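Local coordinates for NOL1/NOP2/sun family protein (PDB 3M4X), which probably methylates ribosomal RNA at cytosine C5, using S-adenosylmethionine as methyl donor, as in other RsmF-type RNA methyltransferases, at residues K328-F333 with L372-F377; R381-Y386 with K446-K451; Q409-G414 with I433-G438. All coordinates share one frame; numbering follows the deposited sequence.

In the fold
Going from the N terminus, the chain reaches helix 324-336. Contact 1 closes the loop from this helix through strands 344-348 and 351-355 back to strand 372-378. Contact 2 opens only afterwards, at strand 381-384, the next strand of the same sheet. Its loop runs through helix 405-413 and the PUA-like sheet and closes at 446-451. Contact 3 is nested within that loop, with helix 405-413 against strand 433-441. Contact 1 packs helix on sheet in the first C-terminal domain; contact 3 does so in the PUA-like domain. Contact 2 joins the two. Neighbouring contacts touch: Trp-330 meets Phe-382, and Asn-447 bonds to the backbone oxygen of Tyr-411.

Contact 1 (K328-F333 with L372-F377); sequences KLWTEF and LHLGDF
Trp-330 and Leu-329 pack against Leu-374 and Phe-377 in a buried apolar contact between a helix and a sheet. Helix 324-336 lies across one face of the four-stranded antiparallel sheet of the first C-terminal domain. The two short segments come within 10.4 Å axis to axis and run at 137°. Leu-374 reaches over one face of the indole. Leu-374 CD1 makes a CH-pi contact 4.0 Å from the centroid of the Trp-330 six-membered ring, and the same CD1 is 3.6 Å from Trp-330 CH2. A chi1 of 159° turns the indole of Trp-330 away from its own backbone N and carries it out from the helix toward the strand. The two side chains cross at about a right angle. Phe-377 meets the helix differently, by its ring edge. Leu-329 CB lies 4.1 Å from CE2 of Phe-377, close to the ring plane. Phe-382, on the adjacent strand, meets both Trp-330 and Phe-377 edge-to-face, and Leu-352 packs on the same two rings. No hydrogen bond or salt bridge joins the segments, so helix and sheet are held here by shape and the burial of apolar groups.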
loop_
_atom_site.group_PDB
_atom_site.type_symbol
_atom_site.label_atom_id
_atom_site.label_comp_id
_atom_site.label_asym_id
_atom_site.label_seq_id
_atom_site.Cartn_x
_atom_site.Cartn_y
_atom_site.Cartn_z
ATOM N N LYS A 328 -9.673 -32.500 5.430
ATOM C CA LYS A 328 -9.346 -33.104 6.712
ATOM C C LYS A 328 -8.137 -32.404 7.297
ATOM O O LYS A 328 -8.191 -31.877 8.404
ATOM C CB LYS A 328 -9.072 -34.605 6.565
ATOM C CG LYS A 328 -8.419 -35.249 7.791
ATOM C CD LYS A 328 -8.270 -36.755 7.627
ATOM C CE LYS A 328 -9.629 -37.435 7.520
ATOM N NZ LYS A 328 -9.515 -38.846 7.058
ATOM N N LEU A 329 -7.049 -32.402 6.536
ATOM C CA LEU A 329 -5.810 -31.753 6.951
ATOM C C LEU A 329 -6.007 -30.336 7.524
ATOM O O LEU A 329 -5.512 -30.030 8.616
ATOM C CB LEU A 329 -4.815 -31.734 5.784
ATOM C CG LEU A 329 -3.763 -32.850 5.781
ATOM C CD1 LEU A 329 -4.361 -34.158 6.236
ATOM C CD2 LEU A 329 -3.124 -33.005 4.411
ATOM N N TRP A 330 -6.726 -29.483 6.794
ATOM C CA TRP A 330 -6.891 -28.082 7.199
ATOM C C TRP A 330 -7.729 -27.962 8.453
ATOM O O TRP A 330 -7.495 -27.090 9.296
ATOM C CB TRP A 330 -7.515 -27.237 6.083
ATOM C CG TRP A 330 -8.167 -25.951 6.560
ATOM C CD1 TRP A 330 -9.508 -25.687 6.628
ATOM C CD2 TRP A 330 -7.505 -24.762 7.038
ATOM N NE1 TRP A 330 -9.721 -24.412 7.113
ATOM C CE2 TRP A 330 -8.506 -23.828 7.374
ATOM C CE3 TRP A 330 -6.160 -24.401 7.213
ATOM C CZ2 TRP A 330 -8.208 -22.557 7.876
ATOM C CZ3 TRP A 330 -5.870 -23.145 7.705
ATOM C CH2 TRP A 330 -6.887 -22.236 8.031
ATOM N N THR A 331 -8.720 -28.833 8.566
ATOM C CA THR A 331 -9.630 -28.774 9.694
ATOM C C THR A 331 -8.873 -29.119 10.968
ATOM O O THR A 331 -9.053 -28.477 12.002
ATOM C CB THR A 331 -10.864 -29.682 9.472
ATOM O OG1 THR A 331 -11.657 -29.139 8.400
ATOM C CG2 THR A 331 -11.715 -29.768 10.734
ATOM N N GLU A 332 -8.002 -30.118 10.879
ATOM C CA GLU A 332 -7.156 -30.473 12.004
ATOM C C GLU A 332 -6.417 -29.227 12.449
ATOM O O GLU A 332 -6.627 -28.738 13.561
ATOM C CB GLU A 332 -6.158 -31.564 11.610
ATOM C CG GLU A 332 -6.752 -32.635 10.715
ATOM C CD GLU A 332 -6.332 -34.040 11.102
ATOM O OE1 GLU A 332 -5.379 -34.178 11.899
ATOM O OE2 GLU A 332 -6.959 -35.006 10.605
ATOM N N PHE A 333 -5.567 -28.702 11.565
ATOM C CA PHE A 333 -4.752 -27.541 11.900
ATOM C C PHE A 333 -5.586 -26.401 12.463
ATOM O O PHE A 333 -5.256 -25.828 13.505
ATOM C CB PHE A 333 -3.933 -27.034 10.699
ATOM C CG PHE A 333 -3.232 -25.735 10.976
ATOM C CD1 PHE A 333 -1.996 -25.718 11.600
ATOM C CD2 PHE A 333 -3.834 -24.529 10.664
ATOM C CE1 PHE A 333 -1.369 -24.529 11.892
ATOM C CE2 PHE A 333 -3.207 -23.331 10.951
ATOM C CZ PHE A 333 -1.972 -23.333 11.568
ATOM N N LEU A 372 -5.897 -14.089 1.693
ATOM C CA LEU A 372 -4.957 -14.525 2.710
ATOM C C LEU A 372 -4.433 -15.911 2.389
ATOM O O LEU A 372 -5.197 -16.877 2.291
ATOM C CB LEU A 372 -5.586 -14.498 4.110
ATOM C CG LEU A 372 -4.648 -14.916 5.261
ATOM C CD1 LEU A 372 -3.483 -13.925 5.424
ATOM C CD2 LEU A 372 -5.409 -15.100 6.590
ATOM N N HIS A 373 -3.121 -15.997 2.218
ATOM C CA HIS A 373 -2.445 -17.271 2.040
ATOM C C HIS A 373 -2.361 -17.998 3.389
ATOM O O HIS A 373 -1.633 -17.572 4.286
ATOM C CB HIS A 373 -1.044 -17.019 1.482
ATOM C CG HIS A 373 -0.235 -18.258 1.297
ATOM N ND1 HIS A 373 -0.800 -19.474 0.975
ATOM C CD2 HIS A 373 1.098 -18.475 1.381
ATOM C CE1 HIS A 373 0.149 -20.385 0.873
ATOM N NE2 HIS A 373 1.311 -19.802 1.116
ATOM N N LEU A 374 -3.106 -19.093 3.533
ATOM C CA LEU A 374 -3.207 -19.786 4.818
ATOM C C LEU A 374 -2.070 -20.783 5.046
ATOM O O LEU A 374 -1.600 -20.953 6.174
ATOM C CB LEU A 374 -4.556 -20.497 4.941
ATOM C CG LEU A 374 -5.788 -19.588 5.012
ATOM C CD1 LEU A 374 -7.063 -20.395 4.933
ATOM C CD2 LEU A 374 -5.782 -18.737 6.271
ATOM N N GLY A 375 -1.642 -21.443 3.973
ATOM C CA GLY A 375 -0.553 -22.399 4.045
ATOM C C GLY A 375 -0.486 -23.297 2.818
ATOM O O GLY A 375 -1.223 -23.095 1.847
ATOM N N ASP A 376 0.404 -24.287 2.869
ATOM C CA ASP A 376 0.625 -25.196 1.750
ATOM C C ASP A 376 0.436 -26.642 2.163
ATOM O O ASP A 376 0.878 -27.066 3.234
ATOM C CB ASP A 376 2.035 -25.038 1.179
ATOM C CG ASP A 376 2.261 -23.678 0.570
ATOM O OD1 ASP A 376 1.266 -23.069 0.138
ATOM O OD2 ASP A 376 3.421 -23.218 0.524
ATOM N N PHE A 377 -0.216 -27.400 1.296
ATOM C CA PHE A 377 -0.315 -28.832 1.478
ATOM C C PHE A 377 0.936 -29.476 0.912
ATOM O O PHE A 377 1.464 -29.039 -0.111
ATOM C CB PHE A 377 -1.538 -29.368 0.752
ATOM C CG PHE A 377 -2.842 -28.841 1.282
ATOM C CD1 PHE A 377 -3.573 -27.910 0.552
ATOM C CD2 PHE A 377 -3.347 -29.292 2.496
ATOM C CE1 PHE A 377 -4.776 -27.437 1.018
ATOM C CE2 PHE A 377 -4.553 -28.826 2.973
ATOM C CZ PHE A 377 -5.265 -27.893 2.236
#

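Contact 2 (R381-Y386 with K446-K451); sequences RFEPSY and KNFFPK
Tyr-386 carries most of the apolar packing, against Phe-449 and Pro-450. Pro-450 lies over one face of the phenol ring. Pro-450 CD makes a CH-pi contact, 3.9 Å from the Tyr-386 ring centroid and 25° off the normal, and Pro-450 CG is 3.5 Å from Tyr-386 CG. Phe-449 runs alongside Tyr-386, pointing the same way. The two ring planes stand at 82°, with centroids 5.4 Å apart. Phe-449 CE1 is 3.3 Å from Tyr-386 OH, which sits at the edge of the phenylalanine ring. That hydroxyl has its polar partner elsewhere, in a hydrogen bond with Gln-83 NE2.

This is an interdomain contact. Strand 381-384 and the start of helix 386-390 belong to the first C-terminal domain. Residues 448-450, following strand 444-447, belong to the PUA-like domain.

No hydrogen bond crosses between the segments; the polar groups are tied within their own segment or to residues nearby. Asn-447 OD1 accepts from the backbone N of Phe-449 at 2.9 Å, forming an Asx turn that shapes the backbone leading into Phe-449. The donor sits well above the carbonyl plane. Ser-385 is the N-cap of helix 386-390, and its OG bonds to the N of Leu-388. Glu-383 OE2 lies 3.4 Å from Arg-381 NE, over the guanidinium face, a pairing of charges with no N-H aimed at the oxygen.

Glu-383 also crosses Phe-448 at about a right angle, in simple packing, with Glu-383 OE1 3.7 Å from Phe-448 CE2. Trp-425 meets Phe-448 edge-to-face and also touches Glu-383.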
loop_
_atom_site.group_PDB
_atom_site.type_symbol
_atom_site.label_atom_id
_atom_site.label_comp_id
_atom_site.label_asym_id
_atom_site.label_seq_id
_atom_site.Cartn_x
_atom_site.Cartn_y
_atom_site.Cartn_z
ATOM N N ARG A 381 0.408 -33.675 4.561
ATOM C CA ARG A 381 0.488 -32.636 5.582
ATOM C C ARG A 381 0.043 -31.254 5.093
ATOM O O ARG A 381 0.128 -30.934 3.900
ATOM C CB ARG A 381 1.923 -32.542 6.105
ATOM C CG ARG A 381 2.897 -32.114 5.025
ATOM C CD ARG A 381 4.345 -32.152 5.460
ATOM N NE ARG A 381 5.214 -31.831 4.331
ATOM C CZ ARG A 381 6.532 -31.993 4.323
ATOM N NH1 ARG A 381 7.147 -32.480 5.391
ATOM N NH2 ARG A 381 7.236 -31.673 3.245
ATOM N N PHE A 382 -0.431 -30.444 6.033
ATOM C CA PHE A 382 -0.674 -29.028 5.792
ATOM C C PHE A 382 0.318 -28.185 6.592
ATOM O O PHE A 382 0.529 -28.429 7.777
ATOM C CB PHE A 382 -2.099 -28.641 6.175
ATOM C CG PHE A 382 -2.346 -27.155 6.153
ATOM C CD1 PHE A 382 -2.717 -26.519 4.982
ATOM C CD2 PHE A 382 -2.192 -26.393 7.308
ATOM C CE1 PHE A 382 -2.936 -25.142 4.966
ATOM C CE2 PHE A 382 -2.417 -25.036 7.297
ATOM C CZ PHE A 382 -2.788 -24.405 6.128
ATOM N N GLU A 383 0.917 -27.194 5.938
ATOM C CA GLU A 383 1.865 -26.315 6.601
ATOM C C GLU A 383 1.368 -24.873 6.583
ATOM O O GLU A 383 1.099 -24.323 5.528
ATOM C CB GLU A 383 3.238 -26.428 5.946
ATOM C CG GLU A 383 3.817 -27.834 6.025
ATOM C CD GLU A 383 5.279 -27.900 5.607
ATOM O OE1 GLU A 383 5.761 -26.950 4.946
ATOM O OE2 GLU A 383 5.944 -28.905 5.944
ATOM N N PRO A 384 1.232 -24.266 7.766
ATOM C CA PRO A 384 0.716 -22.904 7.895
ATOM C C PRO A 384 1.724 -21.932 7.275
ATOM O O PRO A 384 2.922 -22.235 7.212
ATOM C CB PRO A 384 0.655 -22.684 9.415
ATOM C CG PRO A 384 1.038 -23.995 10.041
ATOM C CD PRO A 384 1.776 -24.780 9.033
ATOM N N SER A 385 1.251 -20.768 6.843
ATOM C CA SER A 385 2.102 -19.841 6.103
ATOM C C SER A 385 2.621 -18.673 6.935
ATOM O O SER A 385 2.087 -18.340 7.999
ATOM C CB SER A 385 1.326 -19.260 4.933
ATOM O OG SER A 385 0.277 -18.459 5.443
ATOM N N TYR A 386 3.663 -18.044 6.400
ATOM C CA TYR A 386 4.204 -16.800 6.908
ATOM C C TYR A 386 3.110 -15.741 6.916
ATOM O O TYR A 386 2.962 -14.995 7.884
ATOM C CB TYR A 386 5.350 -16.381 6.000
ATOM C CG TYR A 386 6.178 -15.198 6.467
ATOM C CD1 TYR A 386 6.837 -15.224 7.686
ATOM C CD2 TYR A 386 6.349 -14.086 5.659
ATOM C CE1 TYR A 386 7.613 -14.163 8.103
ATOM C CE2 TYR A 386 7.131 -13.020 6.067
ATOM C CZ TYR A 386 7.760 -13.065 7.291
ATOM O OH TYR A 386 8.540 -12.009 7.712
ATOM N N LYS A 446 11.778 -25.974 14.874
ATOM C CA LYS A 446 12.190 -26.044 13.478
ATOM C C LYS A 446 11.777 -24.787 12.719
ATOM O O LYS A 446 10.782 -24.147 13.053
ATOM C CB LYS A 446 11.619 -27.290 12.797
ATOM C CG LYS A 446 12.181 -28.596 13.344
ATOM C CD LYS A 446 11.866 -29.759 12.417
ATOM C CE LYS A 446 12.932 -30.837 12.529
ATOM N NZ LYS A 446 13.012 -31.640 11.281
ATOM N N ASN A 447 12.538 -24.457 11.683
ATOM C CA ASN A 447 12.469 -23.127 11.099
ATOM C C ASN A 447 11.572 -22.985 9.878
ATOM O O ASN A 447 11.779 -23.645 8.857
ATOM C CB ASN A 447 13.872 -22.621 10.771
ATOM C CG ASN A 447 13.858 -21.197 10.280
ATOM O OD1 ASN A 447 13.317 -20.906 9.218
ATOM N ND2 ASN A 447 14.421 -20.295 11.066
ATOM N N PHE A 448 10.584 -22.104 9.987
ATOM C CA PHE A 448 9.719 -21.810 8.857
ATOM C C PHE A 448 9.685 -20.340 8.461
ATOM O O PHE A 448 8.696 -19.844 7.907
ATOM C CB PHE A 448 8.332 -22.408 9.071
ATOM C CG PHE A 448 8.331 -23.892 8.923
ATOM C CD1 PHE A 448 8.657 -24.705 9.990
ATOM C CD2 PHE A 448 8.091 -24.473 7.694
ATOM C CE1 PHE A 448 8.702 -26.066 9.846
ATOM C CE2 PHE A 448 8.134 -25.846 7.545
ATOM C CZ PHE A 448 8.439 -26.640 8.624
ATOM N N PHE A 449 10.786 -19.649 8.735
ATOM C CA PHE A 449 10.985 -18.338 8.143
ATOM C C PHE A 449 11.290 -18.556 6.668
ATOM O O PHE A 449 12.211 -19.307 6.329
ATOM C CB PHE A 449 12.118 -17.577 8.826
ATOM C CG PHE A 449 12.185 -16.123 8.429
ATOM C CD1 PHE A 449 11.129 -15.269 8.705
ATOM C CD2 PHE A 449 13.293 -15.616 7.769
ATOM C CE1 PHE A 449 11.178 -13.942 8.342
ATOM C CE2 PHE A 449 13.348 -14.284 7.400
ATOM C CZ PHE A 449 12.296 -13.445 7.691
ATOM N N PRO A 450 10.500 -17.931 5.781
ATOM C CA PRO A 450 10.659 -18.149 4.338
ATOM C C PRO A 450 12.118 -18.037 3.898
ATOM O O PRO A 450 12.799 -17.074 4.265
ATOM C CB PRO A 450 9.789 -17.046 3.723
ATOM C CG PRO A 450 8.693 -16.874 4.738
ATOM C CD PRO A 450 9.357 -17.052 6.082
ATOM N N LYS A 451 12.581 -19.031 3.140
ATOM C CA LYS A 451 13.983 -19.127 2.739
ATOM C C LYS A 451 14.445 -17.872 2.007
ATOM O O LYS A 451 15.586 -17.443 2.155
ATOM C CB LYS A 451 14.202 -20.357 1.851
ATOM C CG LYS A 451 13.763 -21.668 2.488
ATOM C CD LYS A 451 13.900 -22.848 1.531
ATOM C CE LYS A 451 13.450 -24.143 2.198
ATOM N NZ LYS A 451 13.536 -25.324 1.291
#

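Contact 3 (Q409-G414 with I433-G438); sequences QSYTAG and IPVGFG
Tyr-411 alone reaches from helix 405-413 to strand 433-441, and its phenol end makes the tight part of the contact. With chi1 at 180°, the ring stands straight out from the helix toward the strand. Tyr-411 OH donates to Phe-437 O, 2.8 Å away. The bond meets the carbonyl at 122°, with the donor 45° out of the carbonyl plane. The backbone at Gly-436 passes close by the ring end, with Gly-436 C 3.5 Å from Tyr-411 OH. The packing is looser beside this point. Val-435 O is 3.8 Å from Tyr-411 CE2, which is packing only, since that oxygen is hydrogen-bonded to Gln-83 NE2. Val-435 CG2 is 4.4 Å from Tyr-411 CE2. On the solvent side of the helix, Gln-409 is exposed and touches nothing on the strand. Helix 405-413 is closed by a Schellman motif, with Gly-414 at positive phi just past it. Tyr-411 reaches across the 10.2 Å between the segment axes. Leu-428 of the adjacent strand and Phe-449 pack on that ring as well. The helix thus lies against the mixed sheet of the PUA-like domain, a fold whose relatives commonly bind RNA.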
loop_
_atom_site.group_PDB
_atom_site.type_symbol
_atom_site.label_atom_id
_atom_site.label_comp_id
_atom_site.label_asym_id
_atom_site.label_seq_id
_atom_site.Cartn_x
_atom_site.Cartn_y
_atom_site.Cartn_z
ATOM N N GLN A 409 17.045 -13.327 15.980
ATOM C CA GLN A 409 18.210 -13.328 15.094
ATOM C C GLN A 409 18.418 -14.687 14.419
ATOM O O GLN A 409 18.531 -14.768 13.195
ATOM C CB GLN A 409 19.480 -12.950 15.863
ATOM C CG GLN A 409 20.051 -11.590 15.518
ATOM C CD GLN A 409 19.851 -10.572 16.630
ATOM O OE1 GLN A 409 19.510 -10.927 17.758
ATOM N NE2 GLN A 409 20.069 -9.298 16.314
ATOM N N SER A 410 18.472 -15.748 15.226
ATOM C CA SER A 410 18.673 -17.108 14.721
ATOM C C SER A 410 17.559 -17.513 13.777
ATOM O O SER A 410 17.798 -18.121 12.734
ATOM C CB SER A 410 18.729 -18.105 15.878
ATOM O OG SER A 410 19.610 -17.654 16.888
ATOM N N TYR A 411 16.334 -17.164 14.155
ATOM C CA TYR A 411 15.161 -17.490 13.353
ATOM C C TYR A 411 15.206 -16.844 11.964
ATOM O O TYR A 411 15.048 -17.529 10.952
ATOM C CB TYR A 411 13.876 -17.115 14.102
ATOM C CG TYR A 411 12.608 -17.413 13.326
ATOM C CD1 TYR A 411 12.177 -18.720 13.138
ATOM C CD2 TYR A 411 11.842 -16.381 12.779
ATOM C CE1 TYR A 411 11.019 -18.990 12.423
ATOM C CE2 TYR A 411 10.692 -16.641 12.073
ATOM C CZ TYR A 411 10.280 -17.942 11.895
ATOM O OH TYR A 411 9.122 -18.197 11.181
ATOM N N THR A 412 15.434 -15.534 11.906
ATOM C CA THR A 412 15.502 -14.851 10.610
ATOM C C THR A 412 16.743 -15.238 9.795
ATOM O O THR A 412 16.770 -15.070 8.577
ATOM C CB THR A 412 15.415 -13.326 10.746
ATOM O OG1 THR A 412 16.356 -12.887 11.731
ATOM C CG2 THR A 412 14.013 -12.923 11.174
ATOM N N ALA A 413 17.758 -15.766 10.469
ATOM C CA ALA A 413 18.909 -16.362 9.788
ATOM C C ALA A 413 18.549 -17.722 9.194
ATOM O O ALA A 413 19.230 -18.217 8.293
ATOM C CB ALA A 413 20.085 -16.499 10.745
ATOM N N GLY A 414 17.486 -18.330 9.712
ATOM C CA GLY A 414 17.009 -19.595 9.190
ATOM C C GLY A 414 17.395 -20.766 10.074
ATOM O O GLY A 414 17.187 -21.919 9.715
ATOM N N ILE A 433 4.980 -9.115 19.306
ATOM C CA ILE A 433 5.062 -9.131 17.852
ATOM C C ILE A 433 5.125 -10.550 17.308
ATOM O O ILE A 433 6.089 -11.275 17.576
ATOM C CB ILE A 433 6.326 -8.434 17.363
ATOM C CG1 ILE A 433 6.447 -7.038 17.961
ATOM C CG2 ILE A 433 6.348 -8.383 15.842
ATOM C CD1 ILE A 433 7.823 -6.427 17.743
ATOM N N PRO A 434 4.107 -10.943 16.518
ATOM C CA PRO A 434 4.141 -12.234 15.821
ATOM C C PRO A 434 5.147 -12.153 14.684
ATOM O O PRO A 434 4.990 -11.324 13.775
ATOM C CB PRO A 434 2.707 -12.382 15.260
ATOM C CG PRO A 434 1.868 -11.456 16.094
ATOM C CD PRO A 434 2.801 -10.278 16.370
ATOM N N VAL A 435 6.175 -12.992 14.719
ATOM C CA VAL A 435 7.215 -12.881 13.709
ATOM C C VAL A 435 7.216 -14.003 12.688
ATOM O O VAL A 435 7.975 -13.954 11.722
ATOM C CB VAL A 435 8.605 -12.750 14.345
ATOM C CG1 VAL A 435 8.621 -11.558 15.279
ATOM C CG2 VAL A 435 8.979 -14.021 15.108
ATOM N N GLY A 436 6.360 -15.009 12.885
ATOM C CA GLY A 436 6.349 -16.164 11.999
ATOM C C GLY A 436 6.019 -17.484 12.684
ATOM O O GLY A 436 5.861 -17.534 13.900
ATOM N N PHE A 437 5.911 -18.557 11.898
ATOM C CA PHE A 437 5.698 -19.891 12.456
ATOM C C PHE A 437 6.998 -20.647 12.723
ATOM O O PHE A 437 7.938 -20.598 11.932
ATOM C CB PHE A 437 4.821 -20.747 11.532
ATOM C CG PHE A 437 3.352 -20.552 11.743
ATOM C CD1 PHE A 437 2.590 -19.863 10.814
ATOM C CD2 PHE A 437 2.728 -21.063 12.877
ATOM C CE1 PHE A 437 1.232 -19.682 11.009
ATOM C CE2 PHE A 437 1.381 -20.885 13.082
ATOM C CZ PHE A 437 0.627 -20.193 12.148
ATOM N N GLY A 438 7.031 -21.352 13.849
ATOM C CA GLY A 438 8.002 -22.404 14.062
ATOM C C GLY A 438 7.247 -23.708 14.241
ATOM O O GLY A 438 6.024 -23.709 14.384
#